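Local coordinates for cystathionine beta-lyase family protein, YNBB B.subtilis ortholog (Clostridium acetobutylicum, PDB 3HVY) that is probably a pyridoxal-phosphate-dependent lyase of the methionine gamma-lyase family, related to cystathionine beta-lyase and putatively involved in aluminium resistance, at residues V94-V99 and F284-S289; E56-S61 and D80-N85; N29-E34 and C311-E316; I302-G307 and T331-A336; T118-C123 and E169-D174. All blocks are in the same frame, centred on the assembly; numbering follows the deposited sequence.

The helix holding N29-E34 opens contact 3, which closes only at C311-E316; contacts 2, 1 and 5 are nested inside its long loop. Contact 2 closes first, joining the end of helix 18-55 to helix 74-87. Contact 1 then runs from V94-V99 to F284-S289, with contact 5, on the same sheet, nested within it. Contact 4 starts inside the loop of contact 3 and ends beyond it, so the two cross. Helix 287-317 serves contacts 1, 4 and 3 in turn, joining the edge of the seven-stranded sheet to the C-terminal sheet. Contacts 1 and 2 meet through a D80-R95 salt bridge, and contacts 3 and 4 through A312 and Q335.

Contact 1: residues V94-V99 and F284-S289; sequences VRPHFV and FGVMRS
F284 and H97 come together because each turns its CG beside its own backbone N, opposite the carbonyl carbon (chi1 -46° and -51°), so that two rings from distant parts of the chain converge. F284 CE2 lies over one face of the imidazole, offset toward its rim, and comes within 3.6 Å of H97 CE1. The planes are inclined at 48° with the ring centres 5.2 Å apart, which makes the pair oblique. P96 packs beside the phenyl ring: its CG lies 4.0 Å from F284 CD2, near the plane of that ring and at its edge. V286 CG2 packs on the same proline, 3.8 Å from P96 CB; that methyl occupies the site between backbone N and carbonyl carbon. R95 NH1 reaches V94 O at 2.8 Å, approaching from above the carbonyl plane, and also pairs with D80, while S289 OG holds V286 O at 2.8 Å just as helix 287-317 begins. Across the subunit boundary, F284 stacks on F284 of the second subunit, and H97 ND1 makes a weak hydrogen bond to H97 O of that chain. With no hydrogen bond between the two segments, their cohesion rests on ring and aliphatic packing, a mostly apolar contact in which F284 and H97 also meet the second subunit.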
# COMPACT_ATOMS: atom_id res chain seq x y z
N VAL D 94 -0.62 -9.61 17.53
CA VAL D 94 -1.48 -9.39 16.40
C VAL D 94 -0.59 -9.01 15.22
O VAL D 94 0.23 -8.07 15.29
CB VAL D 94 -2.45 -8.22 16.68
CG1 VAL D 94 -3.49 -8.11 15.53
CG2 VAL D 94 -3.09 -8.34 18.07
N ARG D 95 -0.74 -9.75 14.12
CA ARG D 95 0.16 -9.56 13.00
C ARG D 95 -0.54 -9.86 11.72
O ARG D 95 -1.37 -10.79 11.64
CB ARG D 95 1.36 -10.50 13.09
CG ARG D 95 2.30 -10.26 14.23
CD ARG D 95 3.10 -8.98 14.05
NE ARG D 95 4.11 -8.78 15.09
CZ ARG D 95 3.87 -8.32 16.31
NH1 ARG D 95 2.64 -8.02 16.68
NH2 ARG D 95 4.87 -8.18 17.17
N PRO D 96 -0.20 -9.11 10.66
CA PRO D 96 -0.72 -9.39 9.31
C PRO D 96 -0.01 -10.63 8.71
O PRO D 96 -0.45 -11.24 7.73
CB PRO D 96 -0.33 -8.13 8.53
CG PRO D 96 0.97 -7.72 9.20
CD PRO D 96 0.70 -7.95 10.67
N HIS D 97 1.10 -11.01 9.33
CA HIS D 97 1.89 -12.13 8.85
C HIS D 97 1.21 -13.48 8.95
O HIS D 97 1.66 -14.46 8.30
CB HIS D 97 3.24 -12.19 9.57
CG HIS D 97 3.98 -10.88 9.57
ND1 HIS D 97 5.18 -10.70 8.91
CD2 HIS D 97 3.68 -9.69 10.15
CE1 HIS D 97 5.57 -9.44 9.07
NE2 HIS D 97 4.69 -8.81 9.82
N PHE D 98 0.21 -13.63 9.81
CA PHE D 98 -0.49 -14.91 9.86
C PHE D 98 -1.30 -15.04 8.56
O PHE D 98 -2.02 -14.12 8.17
CB PHE D 98 -1.43 -15.01 11.03
CG PHE D 98 -0.78 -15.08 12.39
CD1 PHE D 98 -0.18 -16.24 12.85
CD2 PHE D 98 -0.84 -13.98 13.25
CE1 PHE D 98 0.33 -16.31 14.09
CE2 PHE D 98 -0.31 -14.06 14.53
CZ PHE D 98 0.26 -15.19 14.93
N VAL D 99 -1.19 -16.19 7.91
CA VAL D 99 -1.79 -16.38 6.61
C VAL D 99 -3.27 -16.73 6.69
O VAL D 99 -3.98 -16.56 5.70
CB VAL D 99 -1.01 -17.44 5.75
CG1 VAL D 99 0.41 -16.98 5.52
CG2 VAL D 99 -1.04 -18.89 6.31
N PHE D 284 3.80 -3.60 6.65
CA PHE D 284 3.27 -3.36 5.30
C PHE D 284 2.28 -2.20 5.15
O PHE D 284 1.59 -2.15 4.15
CB PHE D 284 2.64 -4.65 4.76
CG PHE D 284 3.50 -5.87 4.97
CD1 PHE D 284 4.62 -6.08 4.19
CD2 PHE D 284 3.21 -6.78 5.96
CE1 PHE D 284 5.42 -7.21 4.37
CE2 PHE D 284 4.00 -7.91 6.16
CZ PHE D 284 5.13 -8.11 5.36
N GLY D 285 2.25 -1.26 6.09
CA GLY D 285 1.29 -0.16 6.09
C GLY D 285 -0.15 -0.55 6.46
O GLY D 285 -1.06 0.24 6.28
N VAL D 286 -0.37 -1.75 7.00
CA VAL D 286 -1.73 -2.16 7.36
C VAL D 286 -2.28 -1.62 8.69
O VAL D 286 -3.44 -1.86 9.02
CB VAL D 286 -1.90 -3.71 7.32
CG1 VAL D 286 -1.39 -4.23 6.01
CG2 VAL D 286 -1.23 -4.43 8.55
N MSE D 287 -1.48 -0.89 9.47
CA MSE D 287 -1.89 -0.62 10.85
C MSE D 287 -3.20 0.20 10.93
O MSE D 287 -4.09 -0.15 11.71
CB MSE D 287 -0.76 0.03 11.67
CG MSE D 287 0.51 -0.82 11.84
SE MSE D 287 0.18 -2.66 12.48
CE MSE D 287 -0.90 -2.14 13.96
N ARG D 288 -3.36 1.27 10.15
CA ARG D 288 -4.62 2.03 10.24
C ARG D 288 -5.83 1.09 10.05
O ARG D 288 -6.77 1.12 10.79
CB ARG D 288 -4.63 3.17 9.21
CG ARG D 288 -5.84 4.04 9.25
CD ARG D 288 -5.85 5.14 8.15
NE ARG D 288 -4.85 6.17 8.45
CZ ARG D 288 -3.70 6.32 7.80
NH1 ARG D 288 -3.39 5.55 6.76
NH2 ARG D 288 -2.85 7.27 8.15
N SER D 289 -5.77 0.20 9.06
CA SER D 289 -6.90 -0.65 8.77
C SER D 289 -7.17 -1.63 9.91
O SER D 289 -8.34 -1.94 10.17
CB SER D 289 -6.69 -1.36 7.43
OG SER D 289 -5.74 -2.43 7.56

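Contact 2: residues E56-S61 and D80-N85; sequences ERISES and DRVYAN. With NA (sodium ion), chain X.
A single carboxylate oxygen, E56 OE2, takes both N-H groups that R81 offers from one side of its guanidinium. The stronger bond, from R81 NE to E56 OE2, is 2.6 Å long with an N-H...O angle of 163°; the one from R81 NH2, at 3.1 Å, is bent and weak. The oxygen sits at the edge of the guanidinium, almost in its plane, yet the carboxylate is turned 43° against that plane, and NE meets it from above. E56 CG is anti to the backbone N, and a bend at chi2 (61°) turns the carboxylate toward R81. S78 OG also bonds to E56 OE2, so this oxygen collects three partners. Nearer the backbone, E56 CB rests on V82 CG2 at 3.6 Å, and I58 CD1 meets the same methyl tip to tip at 4.0 Å. One turn further along, N85 binds a sodium ion through both its backbone O and its OD1, each at 2.3 Å; two waters and N88 OD1 join them. N85 ND2 bonds to E55 OE1, which probably fixes the rotation of the amide. The contact thus lies where helix 18-55 ends in a Schellman motif at R57 and meets helix 74-87, with helix 287-317 touching I58 and V82 and strand 91-95 lying against Y83 and A84.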
# COMPACT_ATOMS: atom_id res chain seq x y z
N GLU D 56 -4.55 3.33 25.75
CA GLU D 56 -3.27 3.20 25.09
C GLU D 56 -2.86 4.50 24.36
O GLU D 56 -1.82 4.56 23.73
CB GLU D 56 -3.26 1.98 24.15
CG GLU D 56 -1.93 1.67 23.41
CD GLU D 56 -0.74 1.36 24.33
OE1 GLU D 56 -0.96 0.98 25.51
OE2 GLU D 56 0.42 1.48 23.84
N ARG D 57 -3.66 5.55 24.49
CA ARG D 57 -3.41 6.81 23.83
C ARG D 57 -3.13 6.67 22.32
O ARG D 57 -2.17 7.23 21.77
CB ARG D 57 -2.30 7.59 24.55
CG ARG D 57 -2.59 7.90 25.99
CD ARG D 57 -1.45 8.67 26.62
NE ARG D 57 -2.00 9.60 27.59
CZ ARG D 57 -2.04 10.93 27.47
NH1 ARG D 57 -1.48 11.57 26.44
NH2 ARG D 57 -2.60 11.64 28.43
N ILE D 58 -3.99 5.95 21.64
CA ILE D 58 -3.82 5.80 20.22
C ILE D 58 -3.92 7.15 19.55
O ILE D 58 -4.77 7.97 19.92
CB ILE D 58 -4.82 4.76 19.67
CG1 ILE D 58 -4.52 3.39 20.31
CG2 ILE D 58 -4.77 4.70 18.16
CD1 ILE D 58 -3.09 2.86 20.14
N SER D 59 -2.98 7.41 18.63
CA SER D 59 -2.96 8.63 17.83
C SER D 59 -2.60 8.32 16.40
O SER D 59 -2.27 7.16 16.02
CB SER D 59 -1.96 9.62 18.40
OG SER D 59 -0.70 9.06 18.30
N GLU D 60 -2.60 9.38 15.58
CA GLU D 60 -2.20 9.25 14.15
C GLU D 60 -0.80 8.62 14.02
O GLU D 60 -0.56 7.83 13.11
CB GLU D 60 -2.32 10.58 13.40
N SER D 61 0.09 8.88 14.98
CA SER D 61 1.45 8.32 14.91
C SER D 61 1.54 6.79 15.08
O SER D 61 2.58 6.16 14.83
CB SER D 61 2.35 9.04 15.89
OG SER D 61 1.77 9.12 17.16
N ASP D 80 -1.00 -4.58 19.85
CA ASP D 80 -0.90 -5.68 20.82
C ASP D 80 -1.38 -5.28 22.22
O ASP D 80 -2.07 -6.05 22.88
CB ASP D 80 0.53 -6.17 20.93
CG ASP D 80 1.04 -6.84 19.65
OD1 ASP D 80 0.24 -7.10 18.75
OD2 ASP D 80 2.29 -7.07 19.54
N ARG D 81 -0.99 -4.09 22.72
CA ARG D 81 -1.44 -3.67 24.05
C ARG D 81 -2.95 -3.43 24.08
O ARG D 81 -3.62 -3.79 25.05
CB ARG D 81 -0.69 -2.44 24.50
CG ARG D 81 0.74 -2.76 24.88
CD ARG D 81 1.43 -1.59 25.58
NE ARG D 81 1.84 -0.57 24.63
CZ ARG D 81 2.97 -0.61 23.91
NH1 ARG D 81 3.87 -1.57 24.06
NH2 ARG D 81 3.23 0.36 23.06
N VAL D 82 -3.50 -2.88 23.00
CA VAL D 82 -4.96 -2.64 22.93
C VAL D 82 -5.74 -3.98 23.01
O VAL D 82 -6.68 -4.12 23.79
CB VAL D 82 -5.34 -1.80 21.68
CG1 VAL D 82 -6.85 -1.81 21.43
CG2 VAL D 82 -4.78 -0.32 21.85
N TYR D 83 -5.32 -4.98 22.21
CA TYR D 83 -5.95 -6.26 22.24
C TYR D 83 -5.81 -6.92 23.63
O TYR D 83 -6.76 -7.51 24.14
CB TYR D 83 -5.35 -7.20 21.22
CG TYR D 83 -5.99 -7.28 19.85
CD1 TYR D 83 -6.08 -6.18 19.03
CD2 TYR D 83 -6.39 -8.52 19.33
CE1 TYR D 83 -6.60 -6.31 17.69
CE2 TYR D 83 -6.91 -8.65 18.05
CZ TYR D 83 -7.05 -7.54 17.25
OH TYR D 83 -7.57 -7.69 15.96
N ALA D 84 -4.62 -6.88 24.22
CA ALA D 84 -4.41 -7.47 25.57
C ALA D 84 -5.41 -6.83 26.58
O ALA D 84 -6.04 -7.50 27.43
CB ALA D 84 -2.98 -7.27 26.03
N ASN D 85 -5.58 -5.53 26.46
CA ASN D 85 -6.54 -4.82 27.33
C ASN D 85 -7.98 -5.32 27.07
O ASN D 85 -8.72 -5.67 28.01
CB ASN D 85 -6.46 -3.34 27.03
CG ASN D 85 -7.11 -2.48 28.12
OD1 ASN D 85 -7.77 -2.99 29.04
ND2 ASN D 85 -6.88 -1.17 28.04
NA NA X . -8.92 -4.69 30.12
O HOH W 1 -9.59 -3.38 32.02
O HOH W 2 -6.50 -5.34 31.00

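Contact 3: residues N29-E34 and C311-E316; sequences NDVEKE and CARIME
R313 reaches from helix 287-317 toward D30 and V31 of helix 18-55, and almost every atom of its side chain finds a neighbour. At the root, CB packs on V31 CG1 at 3.7 Å, the two side chains passing each other in opposite directions. CG, set anti to the backbone N (chi1 -173°), lies 3.9 Å from D30 CB; the bend at chi2 (51°) then brings CD to 4.0 Å from D30 OD2. Beyond the bend comes the salt bridge. NE donates to D30 OD2 at 2.8 Å and NH2 donates to the same oxygen at 3.0 Å, a side-on grip by two nitrogens on one atom. Both nitrogens approach from the same face of the carboxylate, whose plane stands 55° from that of the guanidinium, while the acceptor stays close to the guanidinium plane. The remaining nitrogen, NH1, turns back to its own helix and donates to E316 OE1 at 2.9 Å, again in the guanidinium plane. Two acids therefore hold the arginine at different edges of its flat head, and Y326 adds a cation-pi contact; together these probably restrict its rotation. One acid comes from the facing helix, the other from the next turn of its own. The result is an interhelical salt-bridge network of D30, R313 and E316, packed beside V31 and joining helices 18-55 and 287-317.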
# COMPACT_ATOMS: atom_id res chain seq x y z
N ASN D 29 -40.57 -9.54 12.78
CA ASN D 29 -41.26 -9.29 14.05
C ASN D 29 -40.85 -10.25 15.13
O ASN D 29 -40.68 -9.88 16.25
CB ASN D 29 -42.78 -9.39 13.87
CG ASN D 29 -43.32 -8.22 13.09
OD1 ASN D 29 -42.76 -7.12 13.17
ND2 ASN D 29 -44.39 -8.45 12.32
N ASP D 30 -40.72 -11.52 14.78
CA ASP D 30 -40.36 -12.53 15.76
C ASP D 30 -39.02 -12.32 16.40
O ASP D 30 -38.80 -12.71 17.55
CB ASP D 30 -40.38 -13.92 15.11
CG ASP D 30 -41.79 -14.43 14.79
OD1 ASP D 30 -42.75 -13.83 15.27
OD2 ASP D 30 -41.93 -15.48 14.10
N VAL D 31 -38.07 -11.75 15.66
CA VAL D 31 -36.71 -11.61 16.21
C VAL D 31 -36.40 -10.25 16.82
O VAL D 31 -35.28 -10.01 17.27
CB VAL D 31 -35.62 -11.90 15.15
CG1 VAL D 31 -35.77 -13.32 14.57
CG2 VAL D 31 -35.57 -10.87 14.04
N GLU D 32 -37.39 -9.37 16.88
CA GLU D 32 -37.13 -8.02 17.41
C GLU D 32 -36.63 -7.99 18.85
O GLU D 32 -35.72 -7.23 19.16
CB GLU D 32 -38.35 -7.13 17.26
CG GLU D 32 -38.05 -5.62 17.37
N LYS D 33 -37.17 -8.81 19.74
CA LYS D 33 -36.67 -8.86 21.12
C LYS D 33 -35.23 -9.39 21.19
O LYS D 33 -34.43 -8.91 22.00
CB LYS D 33 -37.60 -9.68 22.05
N GLU D 34 -34.91 -10.40 20.38
CA GLU D 34 -33.55 -10.90 20.33
C GLU D 34 -32.59 -9.77 19.89
O GLU D 34 -31.52 -9.61 20.43
CB GLU D 34 -33.43 -12.05 19.33
CG GLU D 34 -34.31 -13.23 19.58
CD GLU D 34 -34.29 -13.68 21.00
OE1 GLU D 34 -33.19 -13.96 21.54
OE2 GLU D 34 -35.39 -13.79 21.58
N CYS D 311 -31.90 -15.36 9.87
CA CYS D 311 -31.88 -16.56 9.01
C CYS D 311 -32.54 -17.78 9.72
O CYS D 311 -33.36 -18.50 9.14
CB CYS D 311 -30.45 -16.88 8.61
SG CYS D 311 -30.28 -18.37 7.60
N ALA D 312 -32.09 -18.07 10.95
CA ALA D 312 -32.66 -19.10 11.80
C ALA D 312 -34.20 -19.05 11.83
O ALA D 312 -34.85 -20.06 11.66
CB ALA D 312 -32.10 -18.96 13.29
N ARG D 313 -34.77 -17.87 12.11
CA ARG D 313 -36.22 -17.76 12.21
C ARG D 313 -36.91 -17.92 10.88
O ARG D 313 -37.86 -18.70 10.78
CB ARG D 313 -36.70 -16.48 12.87
CG ARG D 313 -38.19 -16.47 13.12
CD ARG D 313 -38.66 -17.71 13.86
NE ARG D 313 -40.02 -17.54 14.44
CZ ARG D 313 -40.71 -18.48 15.09
NH1 ARG D 313 -40.24 -19.73 15.27
NH2 ARG D 313 -41.94 -18.18 15.49
N ILE D 314 -36.44 -17.21 9.84
CA ILE D 314 -37.13 -17.31 8.57
C ILE D 314 -37.04 -18.72 7.95
O ILE D 314 -38.01 -19.20 7.40
CB ILE D 314 -36.72 -16.20 7.57
CG1 ILE D 314 -37.84 -16.04 6.51
CG2 ILE D 314 -35.32 -16.47 6.93
CD1 ILE D 314 -37.54 -14.87 5.46
N MSE D 315 -35.91 -19.40 8.07
CA MSE D 315 -35.82 -20.73 7.47
C MSE D 315 -36.73 -21.68 8.28
O MSE D 315 -37.34 -22.60 7.74
CB MSE D 315 -34.37 -21.22 7.44
CG MSE D 315 -33.43 -20.34 6.61
SE MSE D 315 -34.04 -20.14 4.80
CE MSE D 315 -33.63 -21.92 4.14
N GLU D 316 -36.83 -21.45 9.58
CA GLU D 316 -37.75 -22.21 10.41
C GLU D 316 -39.23 -21.96 10.02
O GLU D 316 -40.02 -22.91 9.87
CB GLU D 316 -37.51 -21.86 11.86
CG GLU D 316 -38.43 -22.43 12.87
CD GLU D 316 -37.87 -22.28 14.24
OE1 GLU D 316 -37.80 -21.14 14.76
OE2 GLU D 316 -37.44 -23.32 14.76

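Contact 4: residues I302-G307 and T331-A336; sequences IEAVKG and TDIIQA. With EDO (1,2-ethanediol), chain Y.
I333 is touched by two consecutive residues of helix 287-317, A304 and V305, as the helix passes the loop leading into strand 334-338. Before them, I302 contributes its carbonyl to the helix, bonded to K306 N. E303 points its acid elsewhere, to a bound 1,2-ethanediol, probably from the crystallisation liquor: E303 OE1 accepts from the diol O1 and E303 OE2 from its O2, each at 2.6 Å, and OE1 also takes F411 N. A304 then makes the nearest approach, its CB lying 3.8 Å from I333 CG2. Its carbonyl is used as well: a water donates to A304 O and to I333 O, 2.7 Å from each, bridging helix and loop. V305 follows with CG2 4.0 Å from I333 CG2. I333 sets CG1 between backbone N and carbonyl carbon (chi1 60°), leaving CG2 beside the N and able to serve both helix residues. K306 leans away toward D39, its NZ making only a weak bond to the diol O2. The loop itself is shaped by an Asx turn, D332 OD1 accepting from I334 N at 3.0 Å, while I333 also touches Y221 and N245, the residue after K244, which carries the pyridoxal phosphate. The chemistry is thus that of methyl packing plus one water that donates to a carbonyl on each side, joining the helix and the loop without a direct hydrogen bond.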
# COMPACT_ATOMS: atom_id res chain seq x y z
N ILE D 302 -22.16 -7.83 15.35
CA ILE D 302 -23.54 -7.94 15.72
C ILE D 302 -24.45 -7.82 14.51
O ILE D 302 -25.53 -8.38 14.51
CB ILE D 302 -23.88 -6.98 16.87
CG1 ILE D 302 -23.15 -7.45 18.15
CG2 ILE D 302 -25.47 -6.87 17.15
CD1 ILE D 302 -23.64 -8.80 18.72
N GLU D 303 -24.00 -7.15 13.46
CA GLU D 303 -24.73 -7.22 12.20
C GLU D 303 -24.79 -8.69 11.71
O GLU D 303 -25.83 -9.16 11.24
CB GLU D 303 -24.08 -6.36 11.13
CG GLU D 303 -24.11 -4.85 11.40
CD GLU D 303 -25.52 -4.31 11.54
OE1 GLU D 303 -26.28 -4.36 10.55
OE2 GLU D 303 -25.88 -3.81 12.64
N ALA D 304 -23.68 -9.41 11.85
CA ALA D 304 -23.60 -10.81 11.38
C ALA D 304 -24.44 -11.70 12.30
O ALA D 304 -25.14 -12.58 11.83
CB ALA D 304 -22.16 -11.25 11.31
N VAL D 305 -24.41 -11.45 13.61
CA VAL D 305 -25.25 -12.15 14.55
C VAL D 305 -26.72 -11.96 14.19
O VAL D 305 -27.46 -12.95 14.12
CB VAL D 305 -24.98 -11.78 16.02
CG1 VAL D 305 -25.95 -12.55 16.97
CG2 VAL D 305 -23.50 -12.07 16.46
N LYS D 306 -27.16 -10.73 13.96
CA LYS D 306 -28.53 -10.46 13.56
C LYS D 306 -28.89 -11.20 12.30
O LYS D 306 -29.97 -11.70 12.21
CB LYS D 306 -28.76 -8.97 13.42
CG LYS D 306 -28.76 -8.26 14.77
CD LYS D 306 -29.04 -6.72 14.59
CE LYS D 306 -28.99 -5.99 15.95
NZ LYS D 306 -29.42 -4.56 15.94
N GLY D 307 -27.98 -11.28 11.33
CA GLY D 307 -28.22 -12.04 10.12
C GLY D 307 -28.41 -13.50 10.40
O GLY D 307 -29.28 -14.12 9.85
N THR D 331 -23.03 -17.44 20.60
CA THR D 331 -21.66 -17.28 21.00
C THR D 331 -20.74 -17.07 19.83
O THR D 331 -19.58 -16.61 20.02
CB THR D 331 -21.20 -18.50 21.83
OG1 THR D 331 -20.04 -18.12 22.56
CG2 THR D 331 -20.88 -19.71 20.97
N ASP D 332 -21.20 -17.44 18.61
CA ASP D 332 -20.49 -17.15 17.39
C ASP D 332 -21.47 -16.67 16.30
O ASP D 332 -22.65 -16.50 16.57
CB ASP D 332 -19.63 -18.33 16.95
CG ASP D 332 -20.45 -19.50 16.53
OD1 ASP D 332 -21.59 -19.28 16.13
OD2 ASP D 332 -19.96 -20.65 16.58
N ILE D 333 -20.96 -16.40 15.11
CA ILE D 333 -21.76 -15.85 14.00
C ILE D 333 -22.32 -16.90 13.04
O ILE D 333 -22.92 -16.56 12.02
CB ILE D 333 -21.00 -14.77 13.17
CG1 ILE D 333 -19.73 -15.34 12.54
CG2 ILE D 333 -20.65 -13.51 14.02
CD1 ILE D 333 -19.15 -14.47 11.41
N ILE D 334 -22.18 -18.16 13.37
CA ILE D 334 -22.55 -19.23 12.46
C ILE D 334 -24.02 -19.66 12.62
O ILE D 334 -24.51 -19.71 13.74
CB ILE D 334 -21.72 -20.49 12.68
CG1 ILE D 334 -20.21 -20.17 12.67
CG2 ILE D 334 -22.09 -21.58 11.65
CD1 ILE D 334 -19.79 -19.44 11.45
N GLN D 335 -24.68 -19.98 11.48
CA GLN D 335 -26.03 -20.48 11.47
C GLN D 335 -26.04 -21.70 10.59
O GLN D 335 -25.61 -21.62 9.44
CB GLN D 335 -27.01 -19.50 10.85
CG GLN D 335 -28.48 -19.94 10.95
CD GLN D 335 -28.90 -20.23 12.38
OE1 GLN D 335 -28.72 -19.40 13.25
NE2 GLN D 335 -29.50 -21.41 12.63
N ALA D 336 -26.59 -22.79 11.10
CA ALA D 336 -26.76 -24.06 10.36
C ALA D 336 -28.23 -24.27 9.99
O ALA D 336 -29.13 -23.88 10.75
CB ALA D 336 -26.19 -25.27 11.18
C1 EDO Y . -29.47 -2.99 11.77
O1 EDO Y . -28.58 -3.17 10.69
C2 EDO Y . -29.02 -3.85 12.93
O2 EDO Y . -28.14 -3.18 13.84
O HOH W 3 -23.84 -14.57 10.52

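Contact 5: residues T118-C123 and E169-D174; sequences TMMSIC and EELKKD
This is a strand-to-helix packing contact near one margin of the seven-stranded sheet, on the strand next to 151-154, the outermost within this chain. Here M120 and T118 of strand 118-121 face E170, L171 and D174 on helix 164-173 and just beyond its end. M120, a selenomethionine, makes the main approach to the helix. Its extended first two torsions (chi1 -178°, chi2 172°) carry SE to 3.5 Å from E170 CB and 3.8 Å from E170 CG. The turn at chi3 (63°) directs only the terminal methyl, M120 CE reaching 4.3 Å from L171 CD2. The polar end of E170 turns to K153, with which OE1 forms a salt bridge. At the other end of the contact, T118 OG1 and D174 OD2 stand 4.2 Å apart, too far for a direct bond, and a water lies between them at 2.7 Å from each, donating to the aspartate. D174 OD2 is also paired with K153, while S176 OG bonds both T118 OG1 and D174 OD1, so the polar margin is knit together by several partners and K153 sits between two acids, which would probably stabilise its charge. Helix 164-173 connects strand 151-154 to strand 177-183 across strand 118-121, which lies between them in the sheet. It is a classic beta-alpha-beta crossover, as expected of the large domain in the fold of pyridoxal-phosphate-dependent aminotransferases and lyases.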
# COMPACT_ATOMS: atom_id res chain seq x y z
N THR D 118 1.80 -34.15 25.97
CA THR D 118 0.51 -34.51 25.39
C THR D 118 -0.42 -33.31 25.28
O THR D 118 -0.54 -32.52 26.22
CB THR D 118 -0.19 -35.59 26.17
OG1 THR D 118 0.66 -36.74 26.25
CG2 THR D 118 -1.51 -35.97 25.48
N MSE D 119 -1.06 -33.18 24.12
CA MSE D 119 -2.11 -32.20 23.84
C MSE D 119 -3.45 -32.94 23.90
O MSE D 119 -3.58 -34.06 23.38
CB MSE D 119 -1.95 -31.62 22.43
CG MSE D 119 -3.08 -30.75 21.99
SE MSE D 119 -2.93 -30.24 20.09
CE MSE D 119 -4.74 -29.45 19.90
N MSE D 120 -4.46 -32.33 24.51
CA MSE D 120 -5.74 -33.00 24.63
C MSE D 120 -6.87 -32.11 24.21
O MSE D 120 -7.05 -31.01 24.77
CB MSE D 120 -5.97 -33.54 26.05
CG MSE D 120 -7.33 -34.32 26.22
SE MSE D 120 -7.56 -35.23 27.91
CE MSE D 120 -7.53 -33.63 29.04
N SER D 121 -7.60 -32.55 23.19
CA SER D 121 -8.77 -31.85 22.70
C SER D 121 -9.97 -32.38 23.48
O SER D 121 -10.16 -33.60 23.60
CB SER D 121 -8.99 -32.08 21.20
OG SER D 121 -8.04 -31.39 20.42
N ILE D 122 -10.79 -31.49 24.01
CA ILE D 122 -11.90 -31.92 24.83
C ILE D 122 -13.32 -31.72 24.27
O ILE D 122 -14.29 -32.15 24.91
CB ILE D 122 -11.78 -31.44 26.27
CG1 ILE D 122 -11.93 -29.91 26.34
CG2 ILE D 122 -10.46 -31.97 26.93
CD1 ILE D 122 -12.12 -29.37 27.81
N CYS D 123 -13.43 -31.16 23.07
CA CYS D 123 -14.70 -30.95 22.41
C CYS D 123 -14.87 -31.89 21.21
O CYS D 123 -15.42 -31.48 20.20
CB CYS D 123 -14.77 -29.51 21.90
SG CYS D 123 -14.53 -28.30 23.17
N GLU D 169 -10.50 -37.41 34.71
CA GLU D 169 -9.83 -38.73 34.80
C GLU D 169 -8.50 -38.74 34.02
O GLU D 169 -7.49 -39.25 34.47
CB GLU D 169 -10.76 -39.82 34.24
CG GLU D 169 -11.98 -40.22 35.08
CD GLU D 169 -12.89 -41.22 34.36
N GLU D 170 -8.48 -38.14 32.84
CA GLU D 170 -7.25 -38.03 32.07
C GLU D 170 -6.23 -37.15 32.78
O GLU D 170 -5.06 -37.49 32.85
CB GLU D 170 -7.55 -37.45 30.68
CG GLU D 170 -8.25 -38.43 29.79
CD GLU D 170 -7.34 -39.59 29.37
OE1 GLU D 170 -6.13 -39.60 29.70
OE2 GLU D 170 -7.83 -40.49 28.67
N LEU D 171 -6.67 -36.02 33.30
CA LEU D 171 -5.74 -35.18 34.02
C LEU D 171 -5.18 -35.87 35.28
O LEU D 171 -4.03 -35.64 35.61
CB LEU D 171 -6.38 -33.84 34.41
CG LEU D 171 -6.68 -32.82 33.30
CD1 LEU D 171 -7.37 -31.63 33.95
CD2 LEU D 171 -5.39 -32.41 32.56
N LYS D 172 -5.97 -36.67 35.99
CA LYS D 172 -5.49 -37.34 37.18
C LYS D 172 -4.44 -38.41 36.78
O LYS D 172 -3.49 -38.67 37.51
CB LYS D 172 -6.61 -38.12 37.91
CG LYS D 172 -7.67 -37.34 38.67
CD LYS D 172 -8.62 -38.34 39.41
N LYS D 173 -4.69 -39.06 35.65
CA LYS D 173 -3.90 -40.20 35.26
C LYS D 173 -2.64 -39.82 34.48
O LYS D 173 -1.64 -40.50 34.62
CB LYS D 173 -4.76 -41.18 34.44
N ASP D 174 -2.68 -38.74 33.68
CA ASP D 174 -1.61 -38.48 32.71
C ASP D 174 -0.90 -37.15 32.92
O ASP D 174 -1.35 -36.09 32.47
CB ASP D 174 -2.20 -38.58 31.30
CG ASP D 174 -1.16 -38.58 30.21
OD1 ASP D 174 0.01 -38.26 30.48
OD2 ASP D 174 -1.55 -38.87 29.05
O HOH W 4 -0.09 -39.23 26.77